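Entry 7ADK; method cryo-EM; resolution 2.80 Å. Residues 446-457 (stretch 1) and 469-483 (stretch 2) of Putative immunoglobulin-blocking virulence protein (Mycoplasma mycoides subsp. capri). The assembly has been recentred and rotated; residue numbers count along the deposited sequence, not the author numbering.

Stretch 1, residues 446-457: ITSYRIKNMGEK
Stretch 2, residues 469-483: ALPKDIQQLELFFSD

The two stretches pair as neighbouring parallel β-strands, joined by a backbone ladder that a β-bulge shifts by one residue and flanked by a polar and an apolar face. The strand around Tyr 449 to Ile 451 and strand 476-481 run side by side; their axes lie 9° apart and approach to 4.8 Å, with Ser 448, Tyr 449, Arg 450 and Ile 451 opposite Gln 476, Leu 477, Glu 478 and Leu 479 (CA-CA 4.5-5.1 Å). Gln 476 N donates to Thr 447 O (3.0 Å), Tyr 449 N to Gln 476 O (3.2 Å), Glu 478 N to Tyr 449 O (3.0 Å), Ile 451 N to Glu 478 O (2.9 Å) and Phe 480 N to Ile 451 O (3.0 Å). Tyr 449 and Ile 451 thus each use both N and O, bonding to the residues before and after their partners, the pattern of a parallel pair. Asn 453, with phi/psi 64/40, then turns the chain, so Met 454 rather than Asn 453 pairs with Phe 481; Met 454 N donates to Phe 480 O and Ser 482 N to Met 454 O (both 3.0 Å). Asn 453 also begins a type II turn to Glu 456, with Met 454 (-65/120) and Gly 455 (80/6) at its centre, closed by Glu 456 N to Asn 453 O (3.2 Å).

On the polar face, Gln 476 NE2 donates to Ser 448 OG (2.9 Å; both chi1 t). Arg 450 (m, t, p) forms a salt bridge with Glu 478 (m, t), its NE and NH1 converging on OE1 at 2.7 and 2.8 Å.

On the other face, Tyr 449 (chi1 m, chi2 -86°) receives Leu 470 CD2 over its ring, 3.4 Å from the centroid, while Ile 474 CG2 lies at its edge, 4.0 Å from Tyr 449 CD2. Ile 451 CG1 (m, m) packs against Leu 479 CD2 (m, t) at 3.8 Å. Met 454 (m, t, p) sets SD over the Phe 481 ring (chi1 m, chi2 -80°), 4.0 Å from its centroid.

Lys 452 (m, t, p, p) curls back, placing NZ 4.9 Å from the Phe 480 ring centroid and almost on the ring normal, a cation-pi contact.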

ATOM      1  N   ILE A 446      15.813  28.393 -25.902  1.00 73.53           N
ATOM      2  CA  ILE A 446      15.205  28.079 -24.600  1.00 73.53           C
ATOM      3  C   ILE A 446      16.301  27.906 -23.540  1.00 73.53           C
ATOM      4  O   ILE A 446      17.216  27.106 -23.707  1.00 73.53           O
ATOM      5  CB  ILE A 446      14.303  26.831 -24.721  1.00 73.53           C
ATOM      6  CG1 ILE A 446      13.208  26.944 -25.801  1.00 73.53           C
ATOM      7  CG2 ILE A 446      13.678  26.449 -23.381  1.00 73.53           C
ATOM      8  CD1 ILE A 446      12.230  28.089 -25.636  1.00 73.53           C
ATOM      9  N   THR A 447      16.212  28.641 -22.434  1.00 71.25           N
ATOM     10  CA  THR A 447      17.143  28.535 -21.298  1.00 71.25           C
ATOM     11  C   THR A 447      16.765  27.381 -20.367  1.00 71.25           C
ATOM     12  O   THR A 447      17.632  26.720 -19.821  1.00 71.25           O
ATOM     13  CB  THR A 447      17.207  29.866 -20.535  1.00 71.25           C
ATOM     14  OG1 THR A 447      17.722  30.859 -21.388  1.00 71.25           O
ATOM     15  CG2 THR A 447      18.119  29.866 -19.320  1.00 71.25           C
ATOM     16  N   SER A 448      15.483  27.089 -20.191  1.00 70.68           N
ATOM     17  CA  SER A 448      15.036  25.949 -19.401  1.00 70.68           C
ATOM     18  C   SER A 448      13.929  25.192 -20.106  1.00 70.68           C
ATOM     19  O   SER A 448      12.887  25.758 -20.409  1.00 70.68           O
ATOM     20  CB  SER A 448      14.583  26.426 -18.029  1.00 70.68           C
ATOM     21  OG  SER A 448      13.960  25.383 -17.319  1.00 70.68           O
ATOM     22  N   TYR A 449      14.097  23.895 -20.261  1.00 68.73           N
ATOM     23  CA  TYR A 449      12.999  22.977 -20.530  1.00 68.73           C
ATOM     24  C   TYR A 449      12.548  22.393 -19.193  1.00 68.73           C
ATOM     25  O   TYR A 449      13.392  21.944 -18.424  1.00 68.73           O
ATOM     26  CB  TYR A 449      13.453  21.881 -21.487  1.00 68.73           C
ATOM     27  CG  TYR A 449      13.882  22.352 -22.850  1.00 68.73           C
ATOM     28  CD1 TYR A 449      12.928  22.538 -23.860  1.00 68.73           C
ATOM     29  CD2 TYR A 449      15.237  22.613 -23.103  1.00 68.73           C
ATOM     30  CE1 TYR A 449      13.325  22.980 -25.129  1.00 68.73           C
ATOM     31  CE2 TYR A 449      15.636  23.067 -24.367  1.00 68.73           C
ATOM     32  CZ  TYR A 449      14.681  23.249 -25.378  1.00 68.73           C
ATOM     33  OH  TYR A 449      15.078  23.664 -26.600  1.00 68.73           O
ATOM     34  N   ARG A 450      11.242  22.406 -18.904  1.00 61.06           N
ATOM     35  CA  ARG A 450      10.621  21.779 -17.725  1.00 61.06           C
ATOM     36  C   ARG A 450       9.627  20.723 -18.199  1.00 61.06           C
ATOM     37  O   ARG A 450       8.623  21.072 -18.809  1.00 61.06           O
ATOM     38  CB  ARG A 450       9.894  22.807 -16.835  1.00 61.06           C
ATOM     39  CG  ARG A 450      10.637  24.117 -16.528  1.00 61.06           C
ATOM     40  CD  ARG A 450       9.781  25.012 -15.619  1.00 61.06           C
ATOM     41  NE  ARG A 450       9.878  24.563 -14.233  1.00 61.06           N
ATOM     42  CZ  ARG A 450       9.011  24.592 -13.250  1.00 61.06           C
ATOM     43  NH1 ARG A 450       9.453  24.191 -12.111  1.00 61.06           N
ATOM     44  NH2 ARG A 450       7.782  24.994 -13.349  1.00 61.06           N
ATOM     45  N   ILE A 451       9.888  19.446 -17.933  1.00 58.49           N
ATOM     46  CA  ILE A 451       9.010  18.338 -18.306  1.00 58.49           C
ATOM     47  C   ILE A 451       8.317  17.855 -17.032  1.00 58.49           C
ATOM     48  O   ILE A 451       8.984  17.339 -16.141  1.00 58.49           O
ATOM     49  CB  ILE A 451       9.795  17.211 -19.008  1.00 58.49           C
ATOM     50  CG1 ILE A 451      10.792  17.655 -20.102  1.00 58.49           C
ATOM     51  CG2 ILE A 451       8.818  16.177 -19.566  1.00 58.49           C
ATOM     52  CD1 ILE A 451      10.217  18.377 -21.311  1.00 58.49           C
ATOM     53  N   LYS A 452       7.000  18.031 -16.920  1.00 60.42           N
ATOM     54  CA  LYS A 452       6.237  17.829 -15.682  1.00 60.42           C
ATOM     55  C   LYS A 452       5.354  16.599 -15.747  1.00 60.42           C
ATOM     56  O   LYS A 452       4.749  16.340 -16.774  1.00 60.42           O
ATOM     57  CB  LYS A 452       5.402  19.061 -15.329  1.00 60.42           C
ATOM     58  CG  LYS A 452       6.229  20.285 -14.955  1.00 60.42           C
ATOM     59  CD  LYS A 452       5.385  21.537 -14.778  1.00 60.42           C
ATOM     60  CE  LYS A 452       4.421  21.531 -13.615  1.00 60.42           C
ATOM     61  NZ  LYS A 452       5.025  21.687 -12.328  1.00 60.42           N
ATOM     62  N   ASN A 453       5.241  15.882 -14.631  1.00 61.51           N
ATOM     63  CA  ASN A 453       4.405  14.694 -14.458  1.00 61.51           C
ATOM     64  C   ASN A 453       4.820  13.505 -15.336  1.00 61.51           C
ATOM     65  O   ASN A 453       3.973  12.788 -15.863  1.00 61.51           O
ATOM     66  CB  ASN A 453       2.917  15.061 -14.581  1.00 61.51           C
ATOM     67  CG  ASN A 453       2.458  16.134 -13.628  1.00 61.51           C
ATOM     68  OD1 ASN A 453       2.674  16.060 -12.430  1.00 61.51           O
ATOM     69  ND2 ASN A 453       1.822  17.160 -14.121  1.00 61.51           N
ATOM     70  N   MET A 454       6.117  13.265 -15.499  1.00 59.33           N
ATOM     71  CA  MET A 454       6.613  12.151 -16.302  1.00 59.33           C
ATOM     72  C   MET A 454       6.194  10.829 -15.659  1.00 59.33           C
ATOM     73  O   MET A 454       6.559  10.561 -14.519  1.00 59.33           O
ATOM     74  CB  MET A 454       8.135  12.192 -16.417  1.00 59.33           C
ATOM     75  CG  MET A 454       8.665  13.451 -17.063  1.00 59.33           C
ATOM     76  SD  MET A 454      10.452  13.577 -16.947  1.00 59.33           S
ATOM     77  CE  MET A 454      10.978  12.508 -18.297  1.00 59.33           C
ATOM     78  N   GLY A 455       5.433   9.996 -16.369  1.00 62.30           N
ATOM     79  CA  GLY A 455       4.962   8.712 -15.852  1.00 62.30           C
ATOM     80  C   GLY A 455       3.743   8.769 -14.930  1.00 62.30           C
ATOM     81  O   GLY A 455       3.359   7.748 -14.381  1.00 62.30           O
ATOM     82  N   GLU A 456       3.104   9.923 -14.744  1.00 65.85           N
ATOM     83  CA  GLU A 456       1.985  10.055 -13.804  1.00 65.85           C
ATOM     84  C   GLU A 456       0.717   9.307 -14.254  1.00 65.85           C
ATOM     85  O   GLU A 456       0.084   8.611 -13.460  1.00 65.85           O
ATOM     86  CB  GLU A 456       1.720  11.548 -13.574  1.00 65.85           C
ATOM     87  CG  GLU A 456       0.716  11.842 -12.455  1.00 65.85           C
ATOM     88  CD  GLU A 456      -0.706  12.122 -12.959  1.00 65.85           C
ATOM     89  OE1 GLU A 456      -0.903  13.136 -13.661  1.00 65.85           O
ATOM     90  OE2 GLU A 456      -1.625  11.338 -12.640  1.00 65.85           O
ATOM     91  N   LYS A 457       0.345   9.429 -15.535  1.00 70.36           N
ATOM     92  CA  LYS A 457      -0.811   8.760 -16.158  1.00 70.36           C
ATOM     93  C   LYS A 457      -0.531   7.299 -16.513  1.00 70.36           C
ATOM     94  O   LYS A 457      -1.338   6.419 -16.234  1.00 70.36           O
ATOM     95  CB  LYS A 457      -1.245   9.587 -17.372  1.00 70.36           C
ATOM     96  CG  LYS A 457      -2.403   8.985 -18.172  1.00 70.36           C
ATOM     97  CD  LYS A 457      -2.901   9.930 -19.265  1.00 70.36           C
ATOM     98  CE  LYS A 457      -3.842  10.992 -18.709  1.00 70.36           C
ATOM     99  NZ  LYS A 457      -4.052  12.086 -19.671  1.00 70.36           N
ATOM    100  N   ALA A 469      15.403  14.581 -28.792  1.00 73.53           N
ATOM    101  CA  ALA A 469      15.076  15.669 -29.717  1.00 73.53           C
ATOM    102  C   ALA A 469      15.510  17.055 -29.224  1.00 73.53           C
ATOM    103  O   ALA A 469      15.633  17.979 -30.025  1.00 73.53           O
ATOM    104  CB  ALA A 469      13.575  15.647 -29.972  1.00 73.53           C
ATOM    105  N   LEU A 470      15.726  17.226 -27.917  1.00 73.66           N
ATOM    106  CA  LEU A 470      16.236  18.456 -27.308  1.00 73.66           C
ATOM    107  C   LEU A 470      17.637  18.808 -27.853  1.00 73.66           C
ATOM    108  O   LEU A 470      18.343  17.916 -28.320  1.00 73.66           O
ATOM    109  CB  LEU A 470      16.260  18.303 -25.776  1.00 73.66           C
ATOM    110  CG  LEU A 470      14.890  18.253 -25.087  1.00 73.66           C
ATOM    111  CD1 LEU A 470      15.064  17.882 -23.625  1.00 73.66           C
ATOM    112  CD2 LEU A 470      14.215  19.612 -25.131  1.00 73.66           C
ATOM    113  N   PRO A 471      18.064  20.083 -27.814  1.00 78.51           N
ATOM    114  CA  PRO A 471      19.377  20.500 -28.311  1.00 78.51           C
ATOM    115  C   PRO A 471      20.560  19.718 -27.719  1.00 78.51           C
ATOM    116  O   PRO A 471      20.507  19.246 -26.590  1.00 78.51           O
ATOM    117  CB  PRO A 471      19.491  21.981 -27.974  1.00 78.51           C
ATOM    118  CG  PRO A 471      18.053  22.460 -27.862  1.00 78.51           C
ATOM    119  CD  PRO A 471      17.303  21.234 -27.361  1.00 78.51           C
ATOM    120  N   LYS A 472      21.672  19.628 -28.455  1.00 79.92           N
ATOM    121  CA  LYS A 472      22.929  19.009 -27.982  1.00 79.92           C
ATOM    122  C   LYS A 472      23.609  19.794 -26.846  1.00 79.92           C
ATOM    123  O   LYS A 472      24.488  19.283 -26.158  1.00 79.92           O
ATOM    124  CB  LYS A 472      23.852  18.802 -29.195  1.00 79.92           C
ATOM    125  CG  LYS A 472      24.997  17.829 -28.890  1.00 79.92           C
ATOM    126  CD  LYS A 472      25.824  17.367 -30.094  1.00 79.92           C
ATOM    127  CE  LYS A 472      26.599  18.501 -30.763  1.00 79.92           C
ATOM    128  NZ  LYS A 472      27.797  18.042 -31.445  1.00 79.92           N
ATOM    129  N   ASP A 473      23.197  21.041 -26.673  1.00 80.06           N
ATOM    130  CA  ASP A 473      23.719  22.044 -25.753  1.00 80.06           C
ATOM    131  C   ASP A 473      22.563  22.802 -25.074  1.00 80.06           C
ATOM    132  O   ASP A 473      21.868  23.596 -25.696  1.00 80.06           O
ATOM    133  CB  ASP A 473      24.664  22.980 -26.519  1.00 80.06           C
ATOM    134  CG  ASP A 473      24.265  23.382 -27.950  1.00 80.06           C
ATOM    135  OD1 ASP A 473      25.124  23.886 -28.669  1.00 80.06           O
ATOM    136  OD2 ASP A 473      23.119  23.210 -28.402  1.00 80.06           O
ATOM    137  N   ILE A 474      22.328  22.548 -23.792  1.00 76.35           N
ATOM    138  CA  ILE A 474      21.159  23.009 -23.020  1.00 76.35           C
ATOM    139  C   ILE A 474      21.603  23.724 -21.743  1.00 76.35           C
ATOM    140  O   ILE A 474      22.404  23.192 -20.988  1.00 76.35           O
ATOM    141  CB  ILE A 474      20.238  21.827 -22.644  1.00 76.35           C
ATOM    142  CG1 ILE A 474      19.807  21.008 -23.867  1.00 76.35           C
ATOM    143  CG2 ILE A 474      19.023  22.299 -21.858  1.00 76.35           C
ATOM    144  CD1 ILE A 474      18.967  19.789 -23.520  1.00 76.35           C
ATOM    145  N   GLN A 475      21.030  24.885 -21.440  1.00 73.93           N
ATOM    146  CA  GLN A 475      21.287  25.593 -20.183  1.00 73.93           C
ATOM    147  C   GLN A 475      20.747  24.817 -18.963  1.00 73.93           C
ATOM    148  O   GLN A 475      21.526  24.391 -18.116  1.00 73.93           O
ATOM    149  CB  GLN A 475      20.738  27.020 -20.263  1.00 73.93           C
ATOM    150  CG  GLN A 475      21.582  28.002 -21.076  1.00 73.93           C
ATOM    151  CD  GLN A 475      22.856  28.475 -20.388  1.00 73.93           C
ATOM    152  OE1 GLN A 475      23.213  28.082 -19.289  1.00 73.93           O
ATOM    153  NE2 GLN A 475      23.569  29.378 -21.006  1.00 73.93           N
ATOM    154  N   GLN A 476      19.434  24.574 -18.897  1.00 66.37           N
ATOM    155  CA  GLN A 476      18.753  23.862 -17.813  1.00 66.37           C
ATOM    156  C   GLN A 476      17.769  22.813 -18.329  1.00 66.37           C
ATOM    157  O   GLN A 476      17.075  23.029 -19.321  1.00 66.37           O
ATOM    158  CB  GLN A 476      18.086  24.892 -16.893  1.00 66.37           C
ATOM    159  CG  GLN A 476      16.958  24.397 -15.998  1.00 66.37           C
ATOM    160  CD  GLN A 476      16.599  25.400 -14.908  1.00 66.37           C
ATOM    161  OE1 GLN A 476      17.367  25.718 -14.025  1.00 66.37           O
ATOM    162  NE2 GLN A 476      15.426  25.961 -14.933  1.00 66.37           N
ATOM    163  N   LEU A 477      17.674  21.690 -17.617  1.00 62.57           N
ATOM    164  CA  LEU A 477      16.629  20.689 -17.778  1.00 62.57           C
ATOM    165  C   LEU A 477      16.048  20.347 -16.408  1.00 62.57           C
ATOM    166  O   LEU A 477      16.772  19.823 -15.569  1.00 62.57           O
ATOM    167  CB  LEU A 477      17.233  19.468 -18.494  1.00 62.57           C
ATOM    168  CG  LEU A 477      16.227  18.358 -18.819  1.00 62.57           C
ATOM    169  CD1 LEU A 477      15.204  18.795 -19.858  1.00 62.57           C
ATOM    170  CD2 LEU A 477      16.958  17.146 -19.352  1.00 62.57           C
ATOM    171  N   GLU A 478      14.766  20.616 -16.176  1.00 59.00           N
ATOM    172  CA  GLU A 478      14.042  20.150 -14.992  1.00 59.00           C
ATOM    173  C   GLU A 478      13.119  19.002 -15.402  1.00 59.00           C
ATOM    174  O   GLU A 478      12.231  19.175 -16.236  1.00 59.00           O
ATOM    175  CB  GLU A 478      13.231  21.274 -14.316  1.00 59.00           C
ATOM    176  CG  GLU A 478      14.063  22.426 -13.737  1.00 59.00           C
ATOM    177  CD  GLU A 478      13.252  23.570 -13.091  1.00 59.00           C
ATOM    178  OE1 GLU A 478      12.020  23.462 -12.951  1.00 59.00           O
ATOM    179  OE2 GLU A 478      13.837  24.599 -12.693  1.00 59.00           O
ATOM    180  N   LEU A 479      13.312  17.824 -14.812  1.00 56.70           N
ATOM    181  CA  LEU A 479      12.471  16.649 -15.015  1.00 56.70           C
ATOM    182  C   LEU A 479      11.732  16.357 -13.715  1.00 56.70           C
ATOM    183  O   LEU A 479      12.379  16.111 -12.701  1.00 56.70           O
ATOM    184  CB  LEU A 479      13.337  15.447 -15.432  1.00 56.70           C
ATOM    185  CG  LEU A 479      14.208  15.622 -16.683  1.00 56.70           C
ATOM    186  CD1 LEU A 479      15.016  14.357 -16.944  1.00 56.70           C
ATOM    187  CD2 LEU A 479      13.396  15.935 -17.925  1.00 56.70           C
ATOM    188  N   PHE A 480      10.400  16.379 -13.734  1.00 53.29           N
ATOM    189  CA  PHE A 480       9.565  16.030 -12.587  1.00 53.29           C
ATOM    190  C   PHE A 480       8.957  14.639 -12.776  1.00 53.29           C
ATOM    191  O   PHE A 480       7.931  14.482 -13.443  1.00 53.29           O
ATOM    192  CB  PHE A 480       8.486  17.085 -12.347  1.00 53.29           C
ATOM    193  CG  PHE A 480       8.999  18.484 -12.104  1.00 53.29           C
ATOM    194  CD1 PHE A 480       9.398  19.307 -13.173  1.00 53.29           C
ATOM    195  CD2 PHE A 480       9.090  18.956 -10.787  1.00 53.29           C
ATOM    196  CE1 PHE A 480       9.927  20.580 -12.925  1.00 53.29           C
ATOM    197  CE2 PHE A 480       9.624  20.227 -10.541  1.00 53.29           C
ATOM    198  CZ  PHE A 480      10.054  21.026 -11.604  1.00 53.29           C
ATOM    199  N   PHE A 481       9.606  13.627 -12.211  1.00 53.26           N
ATOM    200  CA  PHE A 481       9.181  12.237 -12.284  1.00 53.26           C
ATOM    201  C   PHE A 481       8.080  11.915 -11.279  1.00 53.26           C
ATOM    202  O   PHE A 481       8.089  12.387 -10.146  1.00 53.26           O
ATOM    203  CB  PHE A 481      10.383  11.330 -12.067  1.00 53.26           C
ATOM    204  CG  PHE A 481      11.409  11.356 -13.174  1.00 53.26           C
ATOM    205  CD1 PHE A 481      11.193  10.624 -14.350  1.00 53.26           C
ATOM    206  CD2 PHE A 481      12.599  12.075 -13.016  1.00 53.26           C
ATOM    207  CE1 PHE A 481      12.169  10.593 -15.354  1.00 53.26           C
ATOM    208  CE2 PHE A 481      13.571  12.050 -14.023  1.00 53.26           C
ATOM    209  CZ  PHE A 481      13.367  11.295 -15.183  1.00 53.26           C
ATOM    210  N   SER A 482       7.143  11.062 -11.662  1.00 58.66           N
ATOM    211  CA  SER A 482       6.136  10.540 -10.748  1.00 58.66           C
ATOM    212  C   SER A 482       6.673   9.339  -9.952  1.00 58.66           C
ATOM    213  O   SER A 482       7.287   8.444 -10.520  1.00 58.66           O
ATOM    214  CB  SER A 482       4.908  10.195 -11.578  1.00 58.66           C
ATOM    215  OG  SER A 482       3.792   9.984 -10.762  1.00 58.66           O
ATOM    216  N   ASP A 483       6.437   9.265  -8.644  1.00 64.47           N
ATOM    217  CA  ASP A 483       6.961   8.192  -7.779  1.00 64.47           C
ATOM    218  C   ASP A 483       6.092   6.920  -7.764  1.00 64.47           C
ATOM    219  O   ASP A 483       6.507   5.897  -7.220  1.00 64.47           O
ATOM    220  CB  ASP A 483       7.141   8.697  -6.342  1.00 64.47           C
ATOM    221  CG  ASP A 483       5.827   8.812  -5.568  1.00 64.47           C
ATOM    222  OD1 ASP A 483       4.838   9.363  -6.097  1.00 64.47           O
ATOM    223  OD2 ASP A 483       5.795   8.329  -4.420  1.00 64.47           O
TER